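Local coordinates for protein glycosyl transferase family 8 (PDB 5GVV) that transfers galactose from UDP-galactose to the terminal glucose of GlcNAc-Glc-modified PsrP, the third step in O-glycosylation of this pneumococcal serine-rich repeat protein, at residues A[368-374]-A[385-391]; A[276-282]-A[301-307]; A[286-290]-A[349-353]. One frame throughout, in Å; residues are numbered along the deposited sequence.

Contact 1 (A[368-374]-A[385-391]); sequences PMIAFDN and YEGIYPS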
loop_
_atom_site.group_PDB
_atom_site.type_symbol
_atom_site.label_atom_id
_atom_site.label_comp_id
_atom_site.label_asym_id
_atom_site.label_seq_id
_atom_site.Cartn_x
_atom_site.Cartn_y
_atom_site.Cartn_z
ATOM N N PRO A 368 -33.882 -1.942 -22.597
ATOM C CA PRO A 368 -34.357 -3.290 -22.926
ATOM C C PRO A 368 -34.149 -4.192 -21.726
ATOM O O PRO A 368 -33.224 -3.947 -20.943
ATOM C CB PRO A 368 -33.416 -3.725 -24.052
ATOM C CG PRO A 368 -32.169 -2.922 -23.838
ATOM C CD PRO A 368 -32.662 -1.588 -23.343
HETATM N N MSE A 369 -34.993 -5.208 -21.577
HETATM C CA MSE A 369 -34.902 -6.115 -20.440
HETATM C C MSE A 369 -35.221 -7.537 -20.889
HETATM O O MSE A 369 -36.175 -7.763 -21.631
HETATM C CB MSE A 369 -35.860 -5.667 -19.330
HETATM C CG MSE A 369 -35.945 -6.605 -18.140
HETATM SE SE MSE A 369 -37.045 -5.836 -16.734
HETATM C CE MSE A 369 -38.686 -5.532 -17.750
ATOM N N ILE A 370 -34.408 -8.496 -20.459
ATOM C CA ILE A 370 -34.650 -9.893 -20.809
ATOM C C ILE A 370 -34.620 -10.745 -19.546
ATOM O O ILE A 370 -34.168 -10.289 -18.492
ATOM C CB ILE A 370 -33.631 -10.414 -21.840
ATOM C CG1 ILE A 370 -32.213 -10.388 -21.263
ATOM C CG2 ILE A 370 -33.704 -9.575 -23.119
ATOM C CD1 ILE A 370 -31.160 -10.940 -22.208
ATOM N N ALA A 371 -35.110 -11.977 -19.639
ATOM C CA ALA A 371 -35.217 -12.819 -18.451
ATOM C C ALA A 371 -35.098 -14.298 -18.792
ATOM O O ALA A 371 -35.118 -14.677 -19.968
ATOM C CB ALA A 371 -36.531 -12.546 -17.727
ATOM N N PHE A 372 -34.953 -15.128 -17.762
ATOM C CA PHE A 372 -35.056 -16.576 -17.932
ATOM C C PHE A 372 -36.497 -16.999 -17.695
ATOM O O PHE A 372 -37.255 -16.262 -17.063
ATOM C CB PHE A 372 -34.139 -17.318 -16.959
ATOM C CG PHE A 372 -32.702 -17.391 -17.407
ATOM C CD1 PHE A 372 -32.352 -18.114 -18.541
ATOM C CD2 PHE A 372 -31.702 -16.755 -16.685
ATOM C CE1 PHE A 372 -31.030 -18.191 -18.953
ATOM C CE2 PHE A 372 -30.375 -16.827 -17.088
ATOM C CZ PHE A 372 -30.039 -17.549 -18.224
ATOM N N ASP A 373 -36.862 -18.184 -18.189
ATOM C CA ASP A 373 -38.209 -18.726 -18.024
ATOM C C ASP A 373 -38.637 -18.753 -16.560
ATOM O O ASP A 373 -39.813 -18.544 -16.239
ATOM C CB ASP A 373 -38.294 -20.141 -18.623
ATOM C CG ASP A 373 -37.138 -21.030 -18.191
ATOM O OD1 ASP A 373 -36.411 -20.656 -17.247
ATOM O OD2 ASP A 373 -36.954 -22.110 -18.794
ATOM N N ASN A 374 -37.674 -19.002 -15.677
ATOM C CA ASN A 374 -37.952 -19.126 -14.248
ATOM C C ASN A 374 -37.604 -17.881 -13.419
ATOM O O ASN A 374 -37.607 -17.940 -12.188
ATOM C CB ASN A 374 -37.217 -20.341 -13.674
ATOM C CG ASN A 374 -35.708 -20.210 -13.781
ATOM O OD1 ASN A 374 -35.202 -19.359 -14.512
ATOM N ND2 ASN A 374 -34.981 -21.064 -13.065
ATOM N N TYR A 385 -41.099 -8.160 -21.677
ATOM C CA TYR A 385 -39.675 -8.433 -21.861
ATOM C C TYR A 385 -39.337 -8.440 -23.350
ATOM O O TYR A 385 -40.177 -8.799 -24.179
ATOM C CB TYR A 385 -39.314 -9.797 -21.258
ATOM C CG TYR A 385 -39.420 -9.852 -19.751
ATOM C CD1 TYR A 385 -40.563 -10.343 -19.127
ATOM C CD2 TYR A 385 -38.376 -9.406 -18.950
ATOM C CE1 TYR A 385 -40.660 -10.390 -17.746
ATOM C CE2 TYR A 385 -38.464 -9.446 -17.572
ATOM C CZ TYR A 385 -39.601 -9.942 -16.977
ATOM O OH TYR A 385 -39.681 -9.980 -15.600
ATOM N N GLU A 386 -38.112 -8.049 -23.692
ATOM C CA GLU A 386 -37.646 -8.166 -25.070
ATOM C C GLU A 386 -37.406 -9.632 -25.427
ATOM O O GLU A 386 -37.385 -10.004 -26.603
ATOM C CB GLU A 386 -36.357 -7.372 -25.282
ATOM C CG GLU A 386 -36.536 -6.003 -25.939
ATOM C CD GLU A 386 -36.927 -4.919 -24.955
ATOM O OE1 GLU A 386 -36.947 -3.733 -25.356
ATOM O OE2 GLU A 386 -37.211 -5.246 -23.782
ATOM N N GLY A 387 -37.227 -10.464 -24.403
ATOM C CA GLY A 387 -36.990 -11.881 -24.608
ATOM C C GLY A 387 -36.976 -12.667 -23.309
ATOM O O GLY A 387 -36.492 -12.176 -22.289
ATOM N N ILE A 388 -37.512 -13.885 -23.353
ATOM C CA ILE A 388 -37.499 -14.795 -22.208
ATOM C C ILE A 388 -36.865 -16.118 -22.640
ATOM O O ILE A 388 -37.386 -16.790 -23.532
ATOM C CB ILE A 388 -38.926 -15.057 -21.695
ATOM C CG1 ILE A 388 -39.571 -13.760 -21.206
ATOM C CG2 ILE A 388 -38.915 -16.102 -20.587
ATOM C CD1 ILE A 388 -41.046 -13.912 -20.836
ATOM N N TYR A 389 -35.757 -16.493 -22.000
ATOM C CA TYR A 389 -34.899 -17.575 -22.487
ATOM C C TYR A 389 -34.862 -18.759 -21.510
ATOM O O TYR A 389 -35.075 -18.582 -20.310
ATOM C CB TYR A 389 -33.488 -17.019 -22.798
ATOM C CG TYR A 389 -33.546 -15.893 -23.812
ATOM C CD1 TYR A 389 -33.570 -16.164 -25.176
ATOM C CD2 TYR A 389 -33.635 -14.567 -23.406
ATOM C CE1 TYR A 389 -33.661 -15.147 -26.107
ATOM C CE2 TYR A 389 -33.724 -13.541 -24.331
ATOM C CZ TYR A 389 -33.740 -13.838 -25.679
ATOM O OH TYR A 389 -33.829 -12.828 -26.612
ATOM N N PRO A 390 -34.629 -19.982 -22.025
ATOM C CA PRO A 390 -34.665 -21.165 -21.150
ATOM C C PRO A 390 -33.459 -21.284 -20.220
ATOM O O PRO A 390 -32.315 -21.284 -20.683
ATOM C CB PRO A 390 -34.690 -22.340 -22.140
ATOM C CG PRO A 390 -34.077 -21.799 -23.391
ATOM C CD PRO A 390 -34.471 -20.344 -23.446
ATOM N N SER A 391 -33.719 -21.399 -18.920
ATOM C CA SER A 391 -32.649 -21.448 -17.921
ATOM C C SER A 391 -31.778 -22.699 -18.005
ATOM O O SER A 391 -30.637 -22.692 -17.548
ATOM C CB SER A 391 -33.227 -21.301 -16.511
ATOM O OG SER A 391 -34.364 -22.130 -16.333
#
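Strands 369-372 and 387-389 run parallel, 4.5 Å apart and 22° off alignment, at the edge of a Rossmann-like sheet. E386 pairs twice with M369: its N donates to M369 O (2.8 Å), and its carboxylate OE2 takes M369 N (3.1 Å). Main-chain bonds follow from A371 N to G387 O (3.0 Å), Y389 N to A371 O (2.8 Å) and D373 N to Y389 O (2.8 Å). Past the strand end, S391 OG donates to D373 OD1 (2.7 Å), with weak support from S391 N. F372 N is taken by T375 OG1; Y385 OH bonds the D348 carboxylate and also receives S377 N. The Y385 ring receives A371 CB over its face, 4.0 Å from the centroid, with the selenium of selenomethionine M369 placed obliquely, a Met-aromatic contact. A CB on G387 would come 2.4 Å from Y389 OH. Strand 345-348 pairs through I370 along the other edge of strand 369-372; helix 395-402 covers I370, F372 and Y389, and Y359 of helix 356-364 touches M369 and Y385.

Contact 2 (A[276-282]-A[301-307]); sequences FKLQCVN and EVHFHIV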
loop_
_atom_site.group_PDB
_atom_site.type_symbol
_atom_site.label_atom_id
_atom_site.label_comp_id
_atom_site.label_asym_id
_atom_site.label_seq_id
_atom_site.Cartn_x
_atom_site.Cartn_y
_atom_site.Cartn_z
ATOM N N PHE A 276 -15.103 -3.020 -22.688
ATOM C CA PHE A 276 -16.414 -3.649 -22.622
ATOM C C PHE A 276 -17.310 -3.204 -23.776
ATOM O O PHE A 276 -17.260 -2.047 -24.196
ATOM C CB PHE A 276 -17.064 -3.374 -21.263
ATOM C CG PHE A 276 -16.358 -4.043 -20.115
ATOM C CD1 PHE A 276 -16.370 -5.429 -19.998
ATOM C CD2 PHE A 276 -15.684 -3.295 -19.156
ATOM C CE1 PHE A 276 -15.723 -6.058 -18.950
ATOM C CE2 PHE A 276 -15.034 -3.915 -18.103
ATOM C CZ PHE A 276 -15.052 -5.303 -18.001
ATOM N N LYS A 277 -18.115 -4.131 -24.293
ATOM C CA LYS A 277 -18.980 -3.851 -25.433
ATOM C C LYS A 277 -20.423 -3.652 -24.991
ATOM O O LYS A 277 -21.278 -3.255 -25.788
ATOM C CB LYS A 277 -18.889 -4.977 -26.470
ATOM C CG LYS A 277 -17.491 -5.178 -27.033
ATOM C CD LYS A 277 -16.889 -3.850 -27.497
ATOM C CE LYS A 277 -17.660 -3.260 -28.675
ATOM N NZ LYS A 277 -18.063 -1.847 -28.424
ATOM N N LEU A 278 -20.687 -3.916 -23.714
ATOM C CA LEU A 278 -22.043 -3.827 -23.180
ATOM C C LEU A 278 -22.008 -3.761 -21.662
ATOM O O LEU A 278 -21.105 -4.319 -21.031
ATOM C CB LEU A 278 -22.872 -5.041 -23.619
ATOM C CG LEU A 278 -24.398 -4.915 -23.548
ATOM C CD1 LEU A 278 -24.940 -4.111 -24.722
ATOM C CD2 LEU A 278 -25.059 -6.279 -23.501
ATOM N N GLN A 279 -22.991 -3.076 -21.082
ATOM C CA GLN A 279 -23.116 -2.968 -19.630
ATOM C C GLN A 279 -24.468 -3.519 -19.171
ATOM O O GLN A 279 -25.522 -3.018 -19.576
ATOM C CB GLN A 279 -22.965 -1.506 -19.190
ATOM C CG GLN A 279 -21.654 -0.842 -19.645
ATOM C CD GLN A 279 -20.468 -1.155 -18.744
ATOM O OE1 GLN A 279 -20.632 -1.501 -17.573
ATOM N NE2 GLN A 279 -19.262 -1.027 -19.288
ATOM N N CYS A 280 -24.437 -4.549 -18.330
ATOM C CA CYS A 280 -25.668 -5.193 -17.870
ATOM C C CYS A 280 -25.878 -4.980 -16.378
ATOM O O CYS A 280 -24.911 -4.854 -15.618
ATOM C CB CYS A 280 -25.638 -6.692 -18.176
ATOM S SG CYS A 280 -25.751 -7.087 -19.932
ATOM N N VAL A 281 -27.139 -4.936 -15.958
ATOM C CA VAL A 281 -27.447 -4.692 -14.555
ATOM C C VAL A 281 -28.567 -5.597 -14.047
ATOM O O VAL A 281 -29.514 -5.927 -14.779
ATOM C CB VAL A 281 -27.788 -3.196 -14.316
ATOM C CG1 VAL A 281 -29.019 -2.803 -15.104
ATOM C CG2 VAL A 281 -27.977 -2.902 -12.839
ATOM N N ASN A 282 -28.437 -6.026 -12.797
ATOM C CA ASN A 282 -29.517 -6.720 -12.108
ATOM C C ASN A 282 -29.552 -6.284 -10.654
ATOM O O ASN A 282 -28.508 -6.017 -10.061
ATOM C CB ASN A 282 -29.352 -8.238 -12.191
ATOM C CG ASN A 282 -30.318 -8.980 -11.276
ATOM O OD1 ASN A 282 -29.939 -9.442 -10.199
ATOM N ND2 ASN A 282 -31.577 -9.077 -11.695
ATOM N N GLU A 301 -16.635 -9.803 -22.387
ATOM C CA GLU A 301 -16.741 -8.471 -22.965
ATOM C C GLU A 301 -18.004 -7.739 -22.501
ATOM O O GLU A 301 -18.291 -6.629 -22.953
ATOM C CB GLU A 301 -16.706 -8.552 -24.490
ATOM C CG GLU A 301 -17.994 -9.065 -25.123
ATOM C CD GLU A 301 -18.032 -10.574 -25.286
ATOM O OE1 GLU A 301 -17.683 -11.300 -24.333
ATOM O OE2 GLU A 301 -18.423 -11.033 -26.377
ATOM N N VAL A 302 -18.758 -8.369 -21.602
ATOM C CA VAL A 302 -19.882 -7.708 -20.949
ATOM C C VAL A 302 -19.503 -7.408 -19.504
ATOM O O VAL A 302 -18.958 -8.270 -18.808
ATOM C CB VAL A 302 -21.139 -8.593 -20.955
ATOM C CG1 VAL A 302 -22.267 -7.912 -20.217
ATOM C CG2 VAL A 302 -21.563 -8.895 -22.372
ATOM N N HIS A 303 -19.774 -6.185 -19.059
ATOM C CA HIS A 303 -19.573 -5.816 -17.663
ATOM C C HIS A 303 -20.902 -5.939 -16.928
ATOM O O HIS A 303 -21.846 -5.177 -17.190
ATOM C CB HIS A 303 -19.028 -4.386 -17.570
ATOM C CG HIS A 303 -18.599 -3.978 -16.194
ATOM N ND1 HIS A 303 -17.998 -2.765 -15.930
ATOM C CD2 HIS A 303 -18.684 -4.618 -15.002
ATOM C CE1 HIS A 303 -17.732 -2.677 -14.640
ATOM N NE2 HIS A 303 -18.145 -3.786 -14.052
ATOM N N PHE A 304 -20.982 -6.906 -16.019
ATOM C CA PHE A 304 -22.205 -7.130 -15.259
ATOM C C PHE A 304 -22.164 -6.350 -13.957
ATOM O O PHE A 304 -21.147 -6.350 -13.255
ATOM C CB PHE A 304 -22.371 -8.612 -14.923
ATOM C CG PHE A 304 -22.414 -9.513 -16.118
ATOM C CD1 PHE A 304 -23.631 -9.916 -16.654
ATOM C CD2 PHE A 304 -21.238 -9.991 -16.684
ATOM C CE1 PHE A 304 -23.677 -10.773 -17.753
ATOM C CE2 PHE A 304 -21.271 -10.843 -17.782
ATOM C CZ PHE A 304 -22.495 -11.232 -18.317
ATOM N N HIS A 305 -23.269 -5.691 -13.631
ATOM C CA HIS A 305 -23.378 -4.993 -12.361
ATOM C C HIS A 305 -24.487 -5.646 -11.553
ATOM O O HIS A 305 -25.654 -5.622 -11.959
ATOM C CB HIS A 305 -23.680 -3.507 -12.592
ATOM C CG HIS A 305 -22.705 -2.829 -13.503
ATOM N ND1 HIS A 305 -21.681 -2.025 -13.037
ATOM C CD2 HIS A 305 -22.588 -2.838 -14.851
ATOM C CE1 HIS A 305 -20.977 -1.575 -14.061
ATOM N NE2 HIS A 305 -21.509 -2.052 -15.174
ATOM N N ILE A 306 -24.124 -6.246 -10.424
ATOM C CA ILE A 306 -25.105 -6.905 -9.566
ATOM C C ILE A 306 -25.262 -6.100 -8.284
ATOM O O ILE A 306 -24.313 -5.969 -7.506
ATOM C CB ILE A 306 -24.704 -8.355 -9.235
ATOM C CG1 ILE A 306 -24.353 -9.120 -10.514
ATOM C CG2 ILE A 306 -25.835 -9.062 -8.492
ATOM C CD1 ILE A 306 -25.471 -9.112 -11.556
ATOM N N VAL A 307 -26.459 -5.552 -8.078
ATOM C CA VAL A 307 -26.709 -4.629 -6.978
ATOM C C VAL A 307 -27.629 -5.283 -5.955
ATOM O O VAL A 307 -28.510 -6.059 -6.317
ATOM C CB VAL A 307 -27.352 -3.334 -7.513
ATOM C CG1 VAL A 307 -27.509 -2.297 -6.413
ATOM C CG2 VAL A 307 -26.511 -2.767 -8.651
HETATM O O HOH W 1 -16.902 -0.527 -17.331
#
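The two strands of a beta-alpha-beta unit, joined through helix 292-298, lie side by side and parallel here, within the six-stranded sheet of a Rossmann-like domain; their axes approach to 4.6 Å at 19°. Pairing opens at E301, whose O accepts K277 N (2.8 Å) while its carboxylate leaves the contact for a salt bridge with R402. V302 packs CG1 against C280 SG (3.6 Å) on the face that also carries F304. At H303 the backbone bonds both ways, N to L278 O (3.0 Å) and O from C280 N (2.9 Å). Its CB sits over the F276 ring, 3.6 Å from the centroid, in a CH-pi contact, while NE2 bonds T326 of strand 325-328; a water bridges H303 ND1 (2.9 Å) and Q279 NE2 (3.1 Å). F304 points to the face of V302 and C280, where its CD1 meets C280 CB at 4.1 Å and helix 292-298 supplies I292 and L295 as cover. H305 repeats the backbone pattern, N to C280 O (2.7 Å) and O from N282 N (2.9 Å). Its imidazole links the strands on either side: ND1 bonds Y328 of strand 325-328, and NE2 donates to Q279 OE1 in a short, nearly straight bond (2.6 Å, 177°). I306 brings CD1 to 4.0 Å from N282 CB; N282 ND2 bonds L347 O on strand 345-348. V307 packs on helix 333-342, touches V281 (CG2 to CG2, 4.4 Å), and closes the pairing with its N 2.9 Å from N282 O.

Contact 3 (A[286-290]-A[349-353]); sequences SWCVE and LNHDR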
loop_
_atom_site.group_PDB
_atom_site.type_symbol
_atom_site.label_atom_id
_atom_site.label_comp_id
_atom_site.label_asym_id
_atom_site.label_seq_id
_atom_site.Cartn_x
_atom_site.Cartn_y
_atom_site.Cartn_z
ATOM N N SER A 286 -31.636 -11.676 -3.169
ATOM C CA SER A 286 -31.340 -13.078 -2.885
ATOM C C SER A 286 -29.944 -13.471 -3.361
ATOM O O SER A 286 -29.325 -12.757 -4.149
ATOM C CB SER A 286 -32.386 -13.976 -3.546
ATOM O OG SER A 286 -32.412 -13.790 -4.954
ATOM N N TRP A 287 -29.459 -14.613 -2.882
ATOM C CA TRP A 287 -28.141 -15.104 -3.266
ATOM C C TRP A 287 -28.129 -15.626 -4.695
ATOM O O TRP A 287 -27.116 -15.517 -5.391
ATOM C CB TRP A 287 -27.670 -16.201 -2.309
ATOM C CG TRP A 287 -28.518 -17.425 -2.352
ATOM C CD1 TRP A 287 -29.657 -17.653 -1.641
ATOM C CD2 TRP A 287 -28.299 -18.593 -3.149
ATOM N NE1 TRP A 287 -30.166 -18.892 -1.951
ATOM C CE2 TRP A 287 -29.349 -19.491 -2.875
ATOM C CE3 TRP A 287 -27.321 -18.965 -4.077
ATOM C CZ2 TRP A 287 -29.447 -20.740 -3.490
ATOM C CZ3 TRP A 287 -27.419 -20.208 -4.684
ATOM C CH2 TRP A 287 -28.471 -21.079 -4.389
ATOM N N CYS A 288 -29.246 -16.196 -5.137
ATOM C CA CYS A 288 -29.261 -16.826 -6.453
ATOM C C CYS A 288 -29.675 -15.893 -7.579
ATOM O O CYS A 288 -30.855 -15.565 -7.748
ATOM C CB CYS A 288 -30.121 -18.087 -6.475
ATOM S SG CYS A 288 -29.849 -19.081 -7.973
ATOM N N VAL A 289 -28.675 -15.463 -8.338
ATOM C CA VAL A 289 -28.885 -14.780 -9.601
ATOM C C VAL A 289 -28.688 -15.871 -10.650
ATOM O O VAL A 289 -27.608 -16.460 -10.735
ATOM C CB VAL A 289 -27.870 -13.635 -9.777
ATOM C CG1 VAL A 289 -28.106 -12.891 -11.074
ATOM C CG2 VAL A 289 -27.959 -12.674 -8.598
ATOM N N GLU A 290 -29.742 -16.166 -11.412
ATOM C CA GLU A 290 -29.756 -17.328 -12.301
ATOM C C GLU A 290 -28.645 -17.329 -13.343
ATOM O O GLU A 290 -28.562 -16.426 -14.173
ATOM C CB GLU A 290 -31.118 -17.466 -12.995
ATOM C CG GLU A 290 -31.244 -18.702 -13.877
ATOM C CD GLU A 290 -31.335 -19.984 -13.076
ATOM O OE1 GLU A 290 -31.949 -19.960 -11.989
ATOM O OE2 GLU A 290 -30.793 -21.016 -13.531
ATOM N N LEU A 349 -32.780 -11.574 -13.450
ATOM C CA LEU A 349 -32.283 -12.915 -13.144
ATOM C C LEU A 349 -32.493 -13.338 -11.690
ATOM O O LEU A 349 -32.194 -14.478 -11.329
ATOM C CB LEU A 349 -30.794 -13.010 -13.477
ATOM C CG LEU A 349 -30.362 -12.552 -14.865
ATOM C CD1 LEU A 349 -28.859 -12.708 -15.045
ATOM C CD2 LEU A 349 -31.112 -13.313 -15.928
ATOM N N ASN A 350 -32.994 -12.427 -10.860
ATOM C CA ASN A 350 -33.128 -12.694 -9.427
ATOM C C ASN A 350 -34.383 -13.497 -9.087
ATOM O O ASN A 350 -35.438 -13.290 -9.682
ATOM C CB ASN A 350 -33.107 -11.382 -8.641
ATOM C CG ASN A 350 -34.138 -10.396 -9.139
ATOM O OD1 ASN A 350 -34.166 -10.057 -10.323
ATOM N ND2 ASN A 350 -35.006 -9.938 -8.242
ATOM N N HIS A 351 -34.265 -14.386 -8.103
ATOM C CA HIS A 351 -35.306 -15.367 -7.808
ATOM C C HIS A 351 -36.400 -14.951 -6.815
ATOM O O HIS A 351 -37.526 -15.439 -6.903
ATOM C CB HIS A 351 -34.670 -16.689 -7.364
ATOM C CG HIS A 351 -34.332 -17.609 -8.498
ATOM N ND1 HIS A 351 -35.266 -18.422 -9.103
ATOM C CD2 HIS A 351 -33.158 -17.845 -9.134
ATOM C CE1 HIS A 351 -34.688 -19.117 -10.061
ATOM N NE2 HIS A 351 -33.409 -18.788 -10.106
ATOM N N ASP A 352 -36.101 -14.071 -5.867
ATOM C CA ASP A 352 -37.133 -13.733 -4.889
ATOM C C ASP A 352 -38.083 -12.647 -5.390
ATOM O O ASP A 352 -38.062 -12.293 -6.573
ATOM C CB ASP A 352 -36.538 -13.358 -3.533
ATOM C CG ASP A 352 -37.365 -13.891 -2.376
ATOM O OD1 ASP A 352 -38.398 -13.268 -2.040
ATOM O OD2 ASP A 352 -36.991 -14.944 -1.816
ATOM N N ARG A 353 -38.927 -12.141 -4.494
ATOM C CA ARG A 353 -39.942 -11.162 -4.871
ATOM C C ARG A 353 -39.338 -9.926 -5.511
ATOM O O ARG A 353 -38.341 -9.385 -5.035
ATOM C CB ARG A 353 -40.815 -10.770 -3.679
ATOM C CG ARG A 353 -42.030 -11.671 -3.498
ATOM C CD ARG A 353 -42.953 -11.140 -2.411
ATOM N NE ARG A 353 -42.282 -11.107 -1.117
ATOM C CZ ARG A 353 -42.204 -12.145 -0.290
ATOM N NH1 ARG A 353 -42.764 -13.305 -0.616
ATOM N NH2 ARG A 353 -41.567 -12.021 0.866
#
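Both segments are irregular, and their end-to-end directions differ by 145°, so they pass in roughly opposing senses and meet in one backbone bridge, V289 with N350 (CA to CA, 4.7 Å). They lie in the loops that follow the neighbouring parallel strands 278-283 and 345-348 of a Rossmann-like sheet, at the topological switch point from which the chain goes on to opposite sides of the strand order. The backbone bond is nearly straight: E290 N donates to L349 O over 3.0 Å at 177°. Just inside, V289 CG1 packs on L349 CB (3.6 Å), and helix 314-317 touches V289 through L316. L349 and E290 both reach F372 of strand 369-372, which buries this end. N350 OD1 takes N282 ND2, on the strand that feeds the first loop. Towards the exposed end, S286 OG lies 3.7 Å from H351 N, a contact without a bond, while D352 OD1 takes the amide of R353 (R353 N to D352 OD1, 2.8 Å). The H351 imidazole lies beside C288, its CD2 3.7 Å from C288 SG, and its NE2 donates to E290 OE1 at 2.7 Å.

In the fold
All three contacts belong to the Rossmann-like domain in the C-terminal part of the chain. Contact 2 holds strands from one half of the parallel sheet and contact 1 those at the opposite margin; their centres are 16 Å apart and their nearest atoms about 7 Å. Contact 3 links them, with centres 14 Å from contact 1 and 16 Å from contact 2. It meets contact 1 where F372 CD2 lies 3.4 Å from E290 CG and 3.6 Å from L349 CD2, and contact 2 through a probable hydrogen bond, N282 ND2 to N350 OD1 (3.1 Å). None touches the UDP and manganese site, where D106, D108 and H227 bind the metal in the GT-A part of the chain.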